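Local structure of neutral ceramidase (Pseudomonas aeruginosa, 2ZWS) at residues 619-624 against 630-635. The protein hydrolyses the N-acyl linkage of ceramides to release sphingosine and a free fatty acid, and also catalyses the reverse synthesis, as a zinc-dependent secreted enzyme. Residues are numbered along the deposited sequence; the frame is centred on the assembly and turned at random. Where two conformers were deposited one is given.
Sequences GNAKNF and SEIGGS
Asn620 and Glu631 face each other as a non-hydrogen-bonded pair, and their side chains rise from the same face of the sheet. From CB of Asn620, 3.5 Å from Ser630 O, the chain runs to CG, which is anti to the carbonyl carbon (chi1 -59°) and leaves the amide to one side of Ser630 O, with ND2 3.7 Å from it. The amide then splits: ND2 comes within 3.4 Å of Glu631 OE1, with amide and carboxylate planes almost perpendicular at 87°, while OD1 accepts a hydrogen bond from Arg554. Outside the hairpin, Arg554 also forms a salt bridge with Glu631 OE1, joining the two side chains through one charge. In the conformer described here, the bend at chi2 brings Glu631 OE2 to 3.3 Å from Gly619 O, two acceptors that do not bond; the pairing with Arg554 probably offsets this.

The strands 611-622 and 629-642 form a beta hairpin in the C-terminal domain; from Asn620 onward the chain belongs to the region required for correct folding and localization. Hydrogen-bonded pairs lie on either side: Gly619 with Ile632, and Ala621 with Ser630, each with two backbone bonds. Between them, Asn620 CA makes a C-H...O contact with Ser630 O at 3.1 Å. On the other face, Ile632 CD1 rests 3.9 Å from Gly619 CA, and CG2 meets Ala621 CB at 4.1 Å. Toward the hairpin turn, a water donates to Ala621 O and also hydrogen-bonds Ser630 OG.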
# COMPACT_ATOMS: atom_id res chain seq x y z
N GLY A 619 26.23 1.98 -2.34
CA GLY A 619 25.82 1.96 -0.94
C GLY A 619 26.33 3.19 -0.20
O GLY A 619 26.85 4.12 -0.83
N ASN A 620 26.20 3.20 1.12
CA ASN A 620 26.63 4.33 1.94
C ASN A 620 27.15 3.80 3.26
O ASN A 620 26.62 2.82 3.80
CB ASN A 620 25.47 5.32 2.17
CG ASN A 620 24.91 5.87 0.87
OD1 ASN A 620 24.10 5.21 0.22
ND2 ASN A 620 25.35 7.08 0.47
N ALA A 621 28.20 4.44 3.77
CA ALA A 621 28.82 4.02 5.02
C ALA A 621 28.93 5.17 6.03
O ALA A 621 29.12 6.31 5.63
CB ALA A 621 30.19 3.42 4.75
N LYS A 622 28.82 4.85 7.32
CA LYS A 622 28.88 5.86 8.40
C LYS A 622 30.20 5.74 9.20
O LYS A 622 30.57 4.64 9.64
CB LYS A 622 27.70 5.69 9.36
CG LYS A 622 27.60 6.77 10.47
CD LYS A 622 26.51 6.39 11.47
CE LYS A 622 26.45 7.37 12.63
NZ LYS A 622 25.20 7.18 13.44
N ASN A 623 30.89 6.87 9.39
CA ASN A 623 32.13 6.92 10.21
C ASN A 623 31.78 7.07 11.69
O ASN A 623 31.01 7.96 12.05
CB ASN A 623 32.96 8.11 9.76
CG ASN A 623 34.35 8.18 10.44
OD1 ASN A 623 34.48 8.52 11.62
ND2 ASN A 623 35.38 7.88 9.66
N PHE A 624 32.32 6.20 12.56
CA PHE A 624 31.95 6.24 13.99
C PHE A 624 32.29 7.56 14.66
O PHE A 624 31.51 8.11 15.46
CB PHE A 624 32.65 5.10 14.75
CG PHE A 624 32.36 5.09 16.25
CD1 PHE A 624 31.13 4.67 16.74
CD2 PHE A 624 33.34 5.48 17.15
CE1 PHE A 624 30.87 4.65 18.13
CE2 PHE A 624 33.10 5.47 18.53
CZ PHE A 624 31.86 5.05 19.02
N SER A 630 29.11 8.60 3.89
CA SER A 630 29.76 8.73 2.58
C SER A 630 29.21 7.73 1.58
O SER A 630 28.69 6.68 1.96
CB SER A 630 31.28 8.48 2.69
OG SER A 630 31.91 9.33 3.65
N GLU A 631 29.38 8.05 0.30
CA GLU A 631 29.04 7.16 -0.79
C GLU A 631 30.11 6.10 -0.97
O GLU A 631 31.30 6.43 -0.98
CB GLU A 631 28.92 7.95 -2.10
CG GLU A 631 28.70 7.11 -3.35
CD GLU A 631 27.37 6.37 -3.33
OE1 GLU A 631 26.39 6.93 -2.77
OE2 GLU A 631 27.30 5.23 -3.88
N ILE A 632 29.70 4.85 -1.15
CA ILE A 632 30.62 3.76 -1.45
C ILE A 632 30.10 2.95 -2.64
O ILE A 632 28.90 3.02 -2.97
CB ILE A 632 30.90 2.86 -0.21
CG1 ILE A 632 29.63 2.15 0.29
CG2 ILE A 632 31.52 3.69 0.92
CD1 ILE A 632 29.49 0.71 -0.19
N GLY A 633 30.97 2.20 -3.29
CA GLY A 633 30.54 1.44 -4.45
C GLY A 633 31.60 0.55 -5.03
O GLY A 633 32.77 0.69 -4.68
N GLY A 634 31.19 -0.32 -5.94
CA GLY A 634 32.10 -1.28 -6.56
C GLY A 634 31.46 -1.92 -7.77
O GLY A 634 30.24 -1.87 -7.93
N SER A 635 32.27 -2.53 -8.62
CA SER A 635 31.79 -3.22 -9.82
C SER A 635 32.45 -4.57 -9.96
O SER A 635 33.64 -4.70 -9.66
CB SER A 635 32.07 -2.39 -11.07
OG SER A 635 31.21 -1.26 -11.13
O HOH W 1 31.72 8.08 6.07